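Local coordinates for hypothetical protein SMU.776 (Streptococcus mutans, PDB 2B78), which is probably a methyltransferase that uses S-adenosylmethionine and may act on RNA, although its substrate is not established, at residues D117-S122 with A137-V142; T72-L77 with R132-A137; L99-G104 with G109-C114; V185-N188 with M192-I195; D83-F88 with D365-V370. One frame throughout, in Å; residues are numbered along the deposited sequence.

Contact 1: D117-S122 with A137-V142; sequences DFVLFS and AAFRQV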
# COMPACT_ATOMS: atom_id res chain seq x y z
N ASP A 117 -6.18 -8.94 -16.64
CA ASP A 117 -7.13 -10.05 -16.70
C ASP A 117 -7.04 -11.02 -15.52
O ASP A 117 -7.78 -12.00 -15.46
CB ASP A 117 -6.95 -10.83 -18.00
CG ASP A 117 -7.30 -10.01 -19.22
OD1 ASP A 117 -8.43 -9.47 -19.27
OD2 ASP A 117 -6.45 -9.92 -20.13
N PHE A 118 -6.13 -10.75 -14.59
CA PHE A 118 -5.93 -11.62 -13.44
C PHE A 118 -6.16 -10.90 -12.12
O PHE A 118 -6.04 -9.67 -12.03
CB PHE A 118 -4.51 -12.19 -13.48
CG PHE A 118 -4.24 -13.05 -14.68
CD1 PHE A 118 -4.51 -14.42 -14.65
CD2 PHE A 118 -3.75 -12.49 -15.86
CE1 PHE A 118 -4.30 -15.21 -15.78
CE2 PHE A 118 -3.54 -13.28 -16.99
CZ PHE A 118 -3.82 -14.64 -16.95
N VAL A 119 -6.50 -11.66 -11.08
CA VAL A 119 -6.73 -11.09 -9.77
C VAL A 119 -5.71 -11.62 -8.78
O VAL A 119 -5.13 -12.70 -8.99
CB VAL A 119 -8.15 -11.38 -9.24
CG1 VAL A 119 -9.15 -10.67 -10.11
CG2 VAL A 119 -8.42 -12.88 -9.23
N LEU A 120 -5.48 -10.85 -7.72
CA LEU A 120 -4.53 -11.24 -6.69
C LEU A 120 -5.14 -11.10 -5.30
O LEU A 120 -5.46 -10.00 -4.86
CB LEU A 120 -3.26 -10.37 -6.79
CG LEU A 120 -2.16 -10.71 -5.78
CD1 LEU A 120 -1.60 -12.10 -6.08
CD2 LEU A 120 -1.06 -9.66 -5.84
N PHE A 121 -5.30 -12.24 -4.63
CA PHE A 121 -5.85 -12.31 -3.28
C PHE A 121 -4.69 -12.24 -2.31
O PHE A 121 -3.63 -12.82 -2.56
CB PHE A 121 -6.55 -13.65 -3.06
CG PHE A 121 -7.90 -13.77 -3.71
CD1 PHE A 121 -9.06 -13.61 -2.96
CD2 PHE A 121 -8.01 -14.06 -5.07
CE1 PHE A 121 -10.31 -13.74 -3.56
CE2 PHE A 121 -9.27 -14.19 -5.66
CZ PHE A 121 -10.41 -14.03 -4.91
N SER A 122 -4.89 -11.56 -1.19
CA SER A 122 -3.87 -11.48 -0.16
C SER A 122 -4.51 -11.80 1.18
O SER A 122 -5.52 -11.19 1.57
CB SER A 122 -3.23 -10.09 -0.12
OG SER A 122 -2.44 -9.88 -1.28
N ALA A 137 -14.88 -18.78 -3.69
CA ALA A 137 -16.09 -19.24 -4.36
C ALA A 137 -17.06 -18.08 -4.54
O ALA A 137 -17.63 -17.88 -5.62
CB ALA A 137 -16.74 -20.37 -3.55
N ALA A 138 -17.25 -17.31 -3.47
CA ALA A 138 -18.14 -16.15 -3.49
C ALA A 138 -17.62 -15.09 -4.46
O ALA A 138 -18.41 -14.46 -5.18
CB ALA A 138 -18.25 -15.55 -2.10
N PHE A 139 -16.31 -14.89 -4.48
CA PHE A 139 -15.71 -13.89 -5.37
C PHE A 139 -15.91 -14.26 -6.84
O PHE A 139 -16.30 -13.42 -7.66
CB PHE A 139 -14.21 -13.73 -5.10
CG PHE A 139 -13.55 -12.68 -5.97
CD1 PHE A 139 -13.53 -11.35 -5.58
CD2 PHE A 139 -12.99 -13.03 -7.20
CE1 PHE A 139 -12.96 -10.37 -6.41
CE2 PHE A 139 -12.42 -12.07 -8.03
CZ PHE A 139 -12.40 -10.73 -7.63
N ARG A 140 -15.65 -15.53 -7.17
CA ARG A 140 -15.80 -15.96 -8.55
C ARG A 140 -17.21 -15.78 -9.08
O ARG A 140 -17.40 -15.57 -10.28
CB ARG A 140 -15.35 -17.42 -8.71
CG ARG A 140 -13.86 -17.60 -8.46
CD ARG A 140 -13.41 -19.04 -8.67
NE ARG A 140 -13.24 -19.40 -10.08
CZ ARG A 140 -12.86 -20.60 -10.50
NH1 ARG A 140 -12.61 -21.56 -9.62
NH2 ARG A 140 -12.71 -20.84 -11.80
N GLN A 141 -18.21 -15.83 -8.22
CA GLN A 141 -19.58 -15.64 -8.70
C GLN A 141 -19.82 -14.16 -9.02
O GLN A 141 -20.45 -13.83 -10.03
CB GLN A 141 -20.61 -16.10 -7.66
CG GLN A 141 -22.04 -15.83 -8.13
CD GLN A 141 -23.11 -16.30 -7.16
OE1 GLN A 141 -23.11 -17.45 -6.73
NE2 GLN A 141 -24.04 -15.41 -6.83
N VAL A 142 -19.30 -13.28 -8.17
CA VAL A 142 -19.48 -11.85 -8.36
C VAL A 142 -18.62 -11.29 -9.49
O VAL A 142 -19.05 -10.39 -10.22
CB VAL A 142 -19.17 -11.10 -7.04
CG1 VAL A 142 -19.30 -9.58 -7.23
CG2 VAL A 142 -20.13 -11.59 -5.95
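F121 and F139 meet as a T-shaped pair between a strand and the helix laid over it. The two elements belong to a beta-alpha-beta crossover: strand 118-123 leads through helix 132-142 to its parallel neighbour, strand 148-153. F121 presents its edge and F139 offers its face. The ring planes are 76° apart and the centroids 5.1 Å apart. The leading atom is F121 CZ, which stands over the F139 ring 3.6 Å from F139 CG. It is therefore set over the root of the ring and not over its far end.

The torsions explain the roles. F139 has CG anti to its own backbone N (chi1 -179°), and this carries the ring from the helix toward the strand. F121 has CG anti to its carbonyl carbon (chi1 -76°), which brings the ring end nearer the helix although CB does not aim at it.

V119 adds the second touch. Its CG1 lies obliquely against the other end of the ring, 4.1 Å from F139 CZ. The two side chains slide past each other in opposite directions. F139 has further partners: F78 packs edge-to-face with it, Y143 stacks on it, and I112 of the neighbouring strand 110-115 touches it. The contact is thus a buried apolar core between sheet and helix. Within it, F139 CB lies in the plane of the F121 ring, 3.8 Å from F121 CZ.

Contact 2: T72-L77 with R132-A137; sequences TYFIKL and RDEIVA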
# COMPACT_ATOMS: atom_id res chain seq x y z
N THR A 72 -22.66 -17.10 1.08
CA THR A 72 -23.58 -16.02 0.74
C THR A 72 -23.19 -14.70 1.39
O THR A 72 -23.38 -13.63 0.80
CB THR A 72 -25.03 -16.36 1.14
OG1 THR A 72 -25.54 -17.36 0.24
CG2 THR A 72 -25.92 -15.13 1.06
N TYR A 73 -22.65 -14.77 2.60
CA TYR A 73 -22.24 -13.56 3.29
C TYR A 73 -21.14 -12.86 2.49
O TYR A 73 -21.12 -11.63 2.41
CB TYR A 73 -21.73 -13.89 4.69
CG TYR A 73 -21.40 -12.65 5.50
CD1 TYR A 73 -22.41 -11.87 6.05
CD2 TYR A 73 -20.08 -12.26 5.70
CE1 TYR A 73 -22.12 -10.73 6.79
CE2 TYR A 73 -19.77 -11.12 6.45
CZ TYR A 73 -20.80 -10.36 6.99
OH TYR A 73 -20.51 -9.24 7.73
N PHE A 74 -20.23 -13.63 1.91
CA PHE A 74 -19.15 -13.04 1.12
C PHE A 74 -19.65 -12.54 -0.24
O PHE A 74 -19.14 -11.54 -0.76
CB PHE A 74 -17.99 -14.03 0.97
CG PHE A 74 -17.22 -14.23 2.24
CD1 PHE A 74 -16.46 -13.20 2.78
CD2 PHE A 74 -17.29 -15.44 2.93
CE1 PHE A 74 -15.78 -13.37 3.99
CE2 PHE A 74 -16.62 -15.61 4.14
CZ PHE A 74 -15.87 -14.57 4.67
N ILE A 75 -20.64 -13.21 -0.81
CA ILE A 75 -21.19 -12.77 -2.10
C ILE A 75 -21.74 -11.35 -1.89
O ILE A 75 -21.52 -10.45 -2.72
CB ILE A 75 -22.32 -13.72 -2.58
CG1 ILE A 75 -21.70 -15.03 -3.08
CG2 ILE A 75 -23.14 -13.07 -3.69
CD1 ILE A 75 -22.70 -16.13 -3.36
N LYS A 76 -22.44 -11.14 -0.78
CA LYS A 76 -23.01 -9.83 -0.46
C LYS A 76 -21.90 -8.80 -0.31
O LYS A 76 -21.99 -7.70 -0.84
CB LYS A 76 -23.80 -9.90 0.86
CG LYS A 76 -24.96 -10.89 0.87
CD LYS A 76 -26.11 -10.42 -0.01
CE LYS A 76 -27.33 -11.31 0.17
NZ LYS A 76 -28.46 -10.89 -0.72
N LEU A 77 -20.85 -9.15 0.43
CA LEU A 77 -19.74 -8.23 0.63
C LEU A 77 -19.08 -7.83 -0.68
O LEU A 77 -18.78 -6.65 -0.89
CB LEU A 77 -18.68 -8.85 1.55
CG LEU A 77 -18.98 -8.84 3.05
CD1 LEU A 77 -17.83 -9.47 3.80
CD2 LEU A 77 -19.20 -7.40 3.52
N ARG A 132 -10.65 -19.69 3.20
CA ARG A 132 -10.54 -19.06 1.90
C ARG A 132 -11.29 -19.70 0.74
O ARG A 132 -11.55 -19.03 -0.26
CB ARG A 132 -9.07 -18.86 1.52
CG ARG A 132 -8.29 -20.11 1.12
CD ARG A 132 -6.80 -19.74 1.07
NE ARG A 132 -6.06 -20.45 0.04
CZ ARG A 132 -5.70 -21.73 0.10
NH1 ARG A 132 -6.02 -22.46 1.16
NH2 ARG A 132 -5.02 -22.27 -0.90
N ASP A 133 -11.66 -20.98 0.85
CA ASP A 133 -12.38 -21.62 -0.25
C ASP A 133 -13.75 -20.98 -0.47
O ASP A 133 -14.16 -20.76 -1.61
CB ASP A 133 -12.55 -23.13 -0.01
CG ASP A 133 -11.25 -23.89 -0.23
OD1 ASP A 133 -10.26 -23.26 -0.66
OD2 ASP A 133 -11.22 -25.12 0.02
N GLU A 134 -14.47 -20.70 0.61
CA GLU A 134 -15.78 -20.08 0.48
C GLU A 134 -15.62 -18.63 0.02
O GLU A 134 -16.40 -18.15 -0.79
CB GLU A 134 -16.54 -20.16 1.80
CG GLU A 134 -15.71 -19.83 3.02
CD GLU A 134 -16.41 -20.22 4.30
OE1 GLU A 134 -17.45 -19.60 4.63
OE2 GLU A 134 -15.93 -21.16 4.98
N ILE A 135 -14.61 -17.94 0.53
CA ILE A 135 -14.36 -16.57 0.12
C ILE A 135 -14.13 -16.50 -1.39
O ILE A 135 -14.73 -15.69 -2.09
CB ILE A 135 -13.11 -15.97 0.83
CG1 ILE A 135 -13.39 -15.82 2.33
CG2 ILE A 135 -12.74 -14.62 0.20
CD1 ILE A 135 -12.24 -15.23 3.12
N VAL A 136 -13.24 -17.36 -1.89
CA VAL A 136 -12.94 -17.37 -3.32
C VAL A 136 -14.16 -17.76 -4.14
O VAL A 136 -14.45 -17.13 -5.16
CB VAL A 136 -11.77 -18.34 -3.62
CG1 VAL A 136 -11.50 -18.38 -5.11
CG2 VAL A 136 -10.51 -17.89 -2.90
N ALA A 137 -14.88 -18.78 -3.69
CA ALA A 137 -16.09 -19.24 -4.36
C ALA A 137 -17.06 -18.08 -4.54
O ALA A 137 -17.63 -17.88 -5.62
CB ALA A 137 -16.74 -20.37 -3.55
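F74 and I135 join two helices, 71-83 and 132-142, in a plain helix-helix packing. Within the two segments the closest CA atoms are those of F74 and I135, 6.0 Å apart. Helix 132-142 is the connecting helix of a beta-alpha-beta crossover, and helix 71-83 packs against it.

The main interaction is CH-pi. I135 places its CG1 methylene over the face of the F74 ring, almost above the centre. CG1 is 3.6 Å from the ring centroid and only 12° off the ring normal. The nearest ring atom is F74 CZ, also 3.6 Å from I135 CG1. The methyl end stays above the ring plane near the rim on the CZ side, with I135 CD1 4.0 Å from F74 CZ. F74 has CG anti to its carbonyl carbon (chi1 -72°), which carries the ring toward helix 132-142, and chi2 turns its flat to I135.

The second interaction is apolar packing. F74 also touches A138, further along helix 132-142, and I131 in the loop just before that helix. F107 meets the ring edge-to-face. I135 also touches W123 of strand 118-123.

The polar approach is looser. E134 comes to the rim of the same ring, near its plane, and its carboxylate plane stands 89° to the ring plane. Such an edge is faintly positive, so the approach is probably mildly favourable. The chain of E134 is extended beyond CG, and this brings E134 OE1 to 4.1 Å from F74 CE2.

Contact 3: L99-G104 with G109-C114; sequences LFNQDG and GVTIDC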
# COMPACT_ATOMS: atom_id res chain seq x y z
N LEU A 99 -9.61 -4.07 -5.67
CA LEU A 99 -11.03 -4.44 -5.65
C LEU A 99 -11.63 -4.54 -4.24
O LEU A 99 -12.82 -4.30 -4.05
CB LEU A 99 -11.23 -5.79 -6.37
CG LEU A 99 -10.83 -5.88 -7.85
CD1 LEU A 99 -11.10 -7.30 -8.36
CD2 LEU A 99 -11.63 -4.87 -8.67
N PHE A 100 -10.79 -4.89 -3.26
CA PHE A 100 -11.26 -5.06 -1.89
C PHE A 100 -10.12 -4.69 -0.94
O PHE A 100 -9.00 -5.17 -1.11
CB PHE A 100 -11.68 -6.51 -1.67
CG PHE A 100 -12.63 -6.71 -0.52
CD1 PHE A 100 -14.00 -6.60 -0.71
CD2 PHE A 100 -12.15 -7.00 0.76
CE1 PHE A 100 -14.89 -6.77 0.35
CE2 PHE A 100 -13.03 -7.17 1.83
CZ PHE A 100 -14.40 -7.06 1.62
N ASN A 101 -10.40 -3.85 0.05
CA ASN A 101 -9.36 -3.44 0.97
C ASN A 101 -9.71 -3.56 2.44
O ASN A 101 -10.06 -2.57 3.09
CB ASN A 101 -8.94 -1.99 0.67
CG ASN A 101 -7.67 -1.58 1.40
OD1 ASN A 101 -6.68 -2.32 1.43
ND2 ASN A 101 -7.69 -0.38 1.97
N GLN A 102 -9.62 -4.78 2.96
CA GLN A 102 -9.89 -5.06 4.36
C GLN A 102 -11.12 -4.36 4.98
O GLN A 102 -12.23 -4.51 4.48
CB GLN A 102 -8.64 -4.76 5.17
CG GLN A 102 -7.42 -5.53 4.66
CD GLN A 102 -6.37 -5.72 5.74
OE1 GLN A 102 -6.63 -6.34 6.76
NE2 GLN A 102 -5.17 -5.20 5.51
N ASP A 103 -10.93 -3.61 6.07
CA ASP A 103 -12.06 -2.95 6.71
C ASP A 103 -12.68 -1.83 5.89
O ASP A 103 -13.79 -1.38 6.18
CB ASP A 103 -11.70 -2.48 8.14
CG ASP A 103 -10.48 -1.58 8.18
OD1 ASP A 103 -9.62 -1.64 7.27
OD2 ASP A 103 -10.36 -0.82 9.17
N GLY A 104 -11.96 -1.37 4.86
CA GLY A 104 -12.49 -0.32 4.02
C GLY A 104 -13.70 -0.87 3.28
O GLY A 104 -14.57 -0.13 2.83
N GLY A 109 -8.59 -8.29 7.01
CA GLY A 109 -7.85 -9.52 6.81
C GLY A 109 -7.69 -9.95 5.36
O GLY A 109 -6.88 -10.82 5.04
N VAL A 110 -8.45 -9.32 4.47
CA VAL A 110 -8.41 -9.67 3.06
C VAL A 110 -8.34 -8.48 2.11
O VAL A 110 -9.07 -7.50 2.29
CB VAL A 110 -9.66 -10.49 2.66
CG1 VAL A 110 -9.62 -10.84 1.18
CG2 VAL A 110 -9.77 -11.74 3.52
N THR A 111 -7.46 -8.57 1.11
CA THR A 111 -7.38 -7.54 0.08
C THR A 111 -7.39 -8.32 -1.23
O THR A 111 -6.95 -9.47 -1.29
CB THR A 111 -6.08 -6.65 0.15
OG1 THR A 111 -4.93 -7.44 -0.18
CG2 THR A 111 -5.91 -6.05 1.53
N ILE A 112 -7.91 -7.69 -2.28
CA ILE A 112 -7.96 -8.32 -3.59
C ILE A 112 -7.65 -7.24 -4.61
O ILE A 112 -8.28 -6.18 -4.63
CB ILE A 112 -9.35 -8.89 -3.91
CG1 ILE A 112 -9.80 -9.84 -2.79
CG2 ILE A 112 -9.31 -9.61 -5.27
CD1 ILE A 112 -11.22 -10.34 -2.94
N ASP A 113 -6.67 -7.51 -5.46
CA ASP A 113 -6.31 -6.55 -6.49
C ASP A 113 -6.56 -7.15 -7.86
O ASP A 113 -6.55 -8.37 -8.03
CB ASP A 113 -4.82 -6.18 -6.38
CG ASP A 113 -4.48 -5.49 -5.07
OD1 ASP A 113 -5.14 -4.48 -4.75
OD2 ASP A 113 -3.54 -5.95 -4.38
N CYS A 114 -6.82 -6.29 -8.83
CA CYS A 114 -6.99 -6.79 -10.17
C CYS A 114 -5.82 -6.22 -10.96
O CYS A 114 -5.47 -5.04 -10.83
CB CYS A 114 -8.33 -6.36 -10.76
SG CYS A 114 -8.43 -4.67 -11.32
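L99 and F100 both face I112 across two antiparallel strands, and this extra residue makes a classic beta bulge. I112 O takes both amides: L99 N lies 2.7 Å from I112 O and F100 N 3.1 Å from it. The F100 donor sits on a lone pair of that oxygen. The pairing then becomes regular. F100 with I112 is a hydrogen-bonded pair, closed by I112 N to F100 O at 3.0 Å. N101 with T111 is the non-hydrogen-bonded pair that follows. Next to it, Q102 N reaches V110 O at 2.9 Å.

Among the side chains, Q102 supplies the hydrogen bond. Its CG is anti to the carbonyl carbon (chi1 -56°) and the chain beyond is extended. This lets Q102 OE1 accept from G109 N at 2.8 Å, while Q54 binds the same oxygen. Q102 CG also presses on T111 CG2, 3.5 Å away. N101 and T111 lie side by side, pointing the same way. The amide of N101 is held from outside, by R98 at OD1 and by A367 O at ND2.

The opposite face carries F100 and I112. F100 CB rests on I112, and the ring has V110 O near its plane at one edge. L99 packs its CD1 on C114 CB, 3.8 Å apart. F78 meets the F100 ring edge-to-face. The whole is a beta hairpin, strands 96-101 and 110-115, at the margin of a mixed sheet and interrupted by a classic bulge.

Contact 4: V185-N188 with M192-I195; sequences VFLN and MTGI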
# COMPACT_ATOMS: atom_id res chain seq x y z
N VAL A 185 4.61 -5.85 -14.41
CA VAL A 185 4.30 -6.50 -13.14
C VAL A 185 4.44 -8.01 -13.21
O VAL A 185 4.57 -8.60 -14.29
CB VAL A 185 2.86 -6.15 -12.66
CG1 VAL A 185 2.70 -4.63 -12.53
CG2 VAL A 185 1.82 -6.71 -13.62
N PHE A 186 4.40 -8.64 -12.04
CA PHE A 186 4.52 -10.09 -11.91
C PHE A 186 3.67 -10.50 -10.72
O PHE A 186 3.69 -9.83 -9.68
CB PHE A 186 6.00 -10.47 -11.74
CG PHE A 186 6.79 -9.56 -10.82
CD1 PHE A 186 6.90 -9.84 -9.46
CD2 PHE A 186 7.43 -8.43 -11.32
CE1 PHE A 186 7.65 -9.01 -8.61
CE2 PHE A 186 8.18 -7.59 -10.49
CZ PHE A 186 8.29 -7.88 -9.13
N LEU A 187 2.92 -11.60 -10.86
CA LEU A 187 2.01 -12.03 -9.80
C LEU A 187 2.40 -13.25 -8.98
O LEU A 187 1.73 -13.55 -7.98
CB LEU A 187 0.62 -12.29 -10.39
CG LEU A 187 -0.12 -11.10 -10.98
CD1 LEU A 187 -1.53 -11.53 -11.37
CD2 LEU A 187 -0.16 -9.97 -9.96
N ASN A 188 3.47 -13.94 -9.36
CA ASN A 188 3.83 -15.13 -8.60
C ASN A 188 5.31 -15.20 -8.22
O ASN A 188 5.91 -16.28 -8.20
CB ASN A 188 3.40 -16.37 -9.38
CG ASN A 188 3.34 -17.61 -8.51
OD1 ASN A 188 2.87 -17.55 -7.38
ND2 ASN A 188 3.81 -18.73 -9.04
N MET A 192 5.73 -9.13 -3.29
CA MET A 192 5.44 -7.94 -4.09
C MET A 192 5.17 -8.24 -5.55
O MET A 192 5.50 -9.32 -6.04
CB MET A 192 6.57 -6.93 -3.92
CG MET A 192 6.82 -6.58 -2.45
SD MET A 192 8.17 -5.43 -2.22
CE MET A 192 9.57 -6.50 -2.70
N THR A 193 4.60 -7.26 -6.25
CA THR A 193 4.22 -7.41 -7.65
C THR A 193 4.92 -6.52 -8.66
O THR A 193 4.55 -6.52 -9.83
CB THR A 193 2.73 -7.13 -7.80
OG1 THR A 193 2.50 -5.74 -7.53
CG2 THR A 193 1.94 -7.97 -6.83
N GLY A 194 5.91 -5.73 -8.23
CA GLY A 194 6.60 -4.86 -9.17
C GLY A 194 6.10 -3.44 -9.10
O GLY A 194 6.69 -2.53 -9.69
N ILE A 195 4.98 -3.23 -8.42
CA ILE A 195 4.42 -1.90 -8.28
C ILE A 195 3.50 -1.82 -7.07
O ILE A 195 2.95 -2.84 -6.62
CB ILE A 195 3.64 -1.48 -9.56
CG1 ILE A 195 3.29 0.01 -9.49
CG2 ILE A 195 2.34 -2.28 -9.68
CD1 ILE A 195 2.78 0.59 -10.81
O HOH W 1 4.55 -11.44 -7.58
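One water lies between F186 O and M192 O, hydrogen-bonded to each at 2.8 Å. It joins the two backbones where they begin to diverge. Next to it is the one direct backbone bond of the contact, F186 N to T193 O at 3.1 Å. The bond is fairly straight, with 159° at the hydrogen. The donor stands above the carbonyl plane, 39° out of it. F186 O is also met by a CA-H...O contact from T193 CA, 3.2 Å away.

The ring of F186 folds back over the other segment. Its CG sits between the backbone N and the carbonyl carbon (chi1 41°), which brings the ring back over the T193-G194 peptide, and chi2 turns one face to it. T193 C is over the ring centre, 3.6 Å above the plane. G194 N is 3.3 Å from F186 CZ. G194 has no side chain, and F186 CE2 comes to 3.4 Å from G194 CA. G194 N is bonded to Y222 OH.

V185 CG1 packs on I195 CG2, 3.7 Å away. T193 turns its hydroxyl to Y115 OH, and L187 leans loosely on the T193 methyl.

Apart from V185, which ends strand 181-185, the segments lie in the connection to helix 200-210. The F186 side chain is about 4 Å from that of R246, which binds S-adenosyl-L-homocysteine. This loop pair therefore flanks the cofactor site of the methyltransferase fold, although this chain holds no ligand.

Contact 5: D83-F88 with D365-V370; sequences DKRKNF and DFAVNV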
# COMPACT_ATOMS: atom_id res chain seq x y z
N ASP A 83 -19.92 -2.68 -6.63
CA ASP A 83 -20.78 -1.55 -6.98
C ASP A 83 -20.16 -0.20 -6.71
O ASP A 83 -20.47 0.77 -7.39
CB ASP A 83 -22.12 -1.65 -6.25
CG ASP A 83 -23.12 -2.51 -7.00
OD1 ASP A 83 -23.52 -2.10 -8.12
OD2 ASP A 83 -23.50 -3.58 -6.48
N LYS A 84 -19.27 -0.12 -5.72
CA LYS A 84 -18.64 1.16 -5.40
C LYS A 84 -17.52 1.48 -6.37
O LYS A 84 -17.02 2.61 -6.40
CB LYS A 84 -18.06 1.14 -3.99
CG LYS A 84 -18.99 0.60 -2.92
CD LYS A 84 -18.34 0.69 -1.54
CE LYS A 84 -19.13 -0.07 -0.49
NZ LYS A 84 -20.56 0.32 -0.47
N ARG A 85 -17.12 0.50 -7.18
CA ARG A 85 -16.01 0.69 -8.10
C ARG A 85 -16.31 0.69 -9.60
O ARG A 85 -15.40 0.55 -10.42
CB ARG A 85 -14.94 -0.37 -7.80
CG ARG A 85 -14.37 -0.30 -6.38
CD ARG A 85 -13.40 -1.45 -6.12
NE ARG A 85 -12.57 -1.25 -4.93
CZ ARG A 85 -13.01 -1.34 -3.67
NH1 ARG A 85 -14.28 -1.62 -3.42
NH2 ARG A 85 -12.16 -1.14 -2.67
N LYS A 86 -17.58 0.85 -9.96
CA LYS A 86 -17.99 0.86 -11.37
C LYS A 86 -17.15 1.77 -12.28
O LYS A 86 -16.86 1.40 -13.42
CB LYS A 86 -19.46 1.25 -11.50
CG LYS A 86 -20.43 0.16 -11.10
CD LYS A 86 -21.87 0.65 -11.13
CE LYS A 86 -22.10 1.73 -10.07
NZ LYS A 86 -23.53 2.13 -9.99
N ASN A 87 -16.78 2.94 -11.79
CA ASN A 87 -15.99 3.88 -12.59
C ASN A 87 -14.59 3.36 -12.90
O ASN A 87 -14.03 3.67 -13.96
CB ASN A 87 -15.90 5.24 -11.90
CG ASN A 87 -17.24 5.94 -11.85
OD1 ASN A 87 -18.07 5.77 -12.74
ND2 ASN A 87 -17.45 6.75 -10.82
N PHE A 88 -14.03 2.58 -11.98
CA PHE A 88 -12.71 1.99 -12.19
C PHE A 88 -12.79 0.95 -13.31
O PHE A 88 -12.15 1.09 -14.35
CB PHE A 88 -12.22 1.33 -10.90
CG PHE A 88 -11.71 2.29 -9.87
CD1 PHE A 88 -10.50 2.96 -10.05
CD2 PHE A 88 -12.45 2.55 -8.71
CE1 PHE A 88 -10.03 3.86 -9.09
CE2 PHE A 88 -11.99 3.45 -7.75
CZ PHE A 88 -10.77 4.11 -7.94
N ASP A 365 -9.79 3.40 -4.28
CA ASP A 365 -9.87 1.95 -4.42
C ASP A 365 -9.27 1.26 -3.20
O ASP A 365 -9.67 0.15 -2.85
CB ASP A 365 -9.21 1.47 -5.72
CG ASP A 365 -7.78 1.95 -5.88
OD1 ASP A 365 -7.50 3.11 -5.53
OD2 ASP A 365 -6.96 1.16 -6.40
N PHE A 366 -8.30 1.90 -2.56
CA PHE A 366 -7.73 1.34 -1.34
C PHE A 366 -8.62 1.95 -0.26
O PHE A 366 -8.19 2.79 0.54
CB PHE A 366 -6.27 1.79 -1.18
CG PHE A 366 -5.29 0.98 -1.98
CD1 PHE A 366 -4.49 0.03 -1.36
CD2 PHE A 366 -5.19 1.15 -3.36
CE1 PHE A 366 -3.58 -0.73 -2.10
CE2 PHE A 366 -4.29 0.39 -4.11
CZ PHE A 366 -3.48 -0.55 -3.47
N ALA A 367 -9.89 1.53 -0.27
CA ALA A 367 -10.91 2.02 0.65
C ALA A 367 -10.49 2.06 2.11
O ALA A 367 -9.95 1.09 2.66
CB ALA A 367 -12.20 1.20 0.50
N VAL A 368 -10.75 3.19 2.74
CA VAL A 368 -10.42 3.33 4.14
C VAL A 368 -11.70 3.28 4.95
O VAL A 368 -12.78 3.58 4.44
CB VAL A 368 -9.72 4.68 4.42
CG1 VAL A 368 -8.38 4.74 3.70
CG2 VAL A 368 -10.61 5.82 3.96
N ASN A 369 -11.59 2.87 6.21
CA ASN A 369 -12.74 2.85 7.09
C ASN A 369 -12.76 4.29 7.60
O ASN A 369 -11.84 4.72 8.30
CB ASN A 369 -12.50 1.86 8.24
CG ASN A 369 -13.63 1.86 9.24
OD1 ASN A 369 -14.59 2.63 9.12
ND2 ASN A 369 -13.52 0.99 10.25
N VAL A 370 -13.80 5.05 7.24
CA VAL A 370 -13.90 6.45 7.64
C VAL A 370 -13.97 6.66 9.14
O VAL A 370 -13.63 7.74 9.65
CB VAL A 370 -15.12 7.15 6.98
CG1 VAL A 370 -14.80 7.48 5.51
CG2 VAL A 370 -16.34 6.25 7.05
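The F88 ring carries D365 CB over one face, 3.7 Å above the plane and offset toward the rim. The contact is CH-pi, with F88 CZ the nearest ring atom. Y97 also meets this ring, their planes about 20° apart. The carboxylate of D365 is tilted 38° to the F88 plane. It is held by R200 in a salt bridge, and R98 N binds its OD2.

The second flat group is the R85 guanidinium. D365 O comes to its edge, near its plane, and accepts from R85 NH2 at 2.8 Å. R85 reaches it with an extended chain from CG to NE. NH2 also forms a salt bridge with D105, NE binds R98 O and NH1 binds S81 O. These partners should fix the rotation of the group. A367 CB lies 3.9 Å from R85 NH2. D365 O meets A367 N too, in a weak bond of the inverse gamma turn centred on F366.

The contact sits where helix 71-83 has ended and the short, weakly bonded helix 86-90 begins. Strand 96-101 lies beside it. The facing loop runs between strands 355-360 and 379-384 of the seven-stranded methyltransferase sheet.

From the N terminus, helix 71-83 opens contact 2. Segment 83-88 then opens contact 5, which stays open for most of the chain. Contact 3 comes next and closes a short hairpin, nested inside both. Strand 118-123 opens contact 1, and helix 132-142 closes contacts 2 and 1 in turn. These two cross and share A137. Contact 2 also crosses contact 5. Contact 4 closes a tight loop after strand 181-185, inside contact 5, which closes only at 365-370. Contacts 1 and 3 share the central mixed sheet, with contact 2 on its helical cover. Contact 5 ties this central part to the loop between strands 355-360 and 379-384; contact 4 folds one connection that packs on strand 118-123.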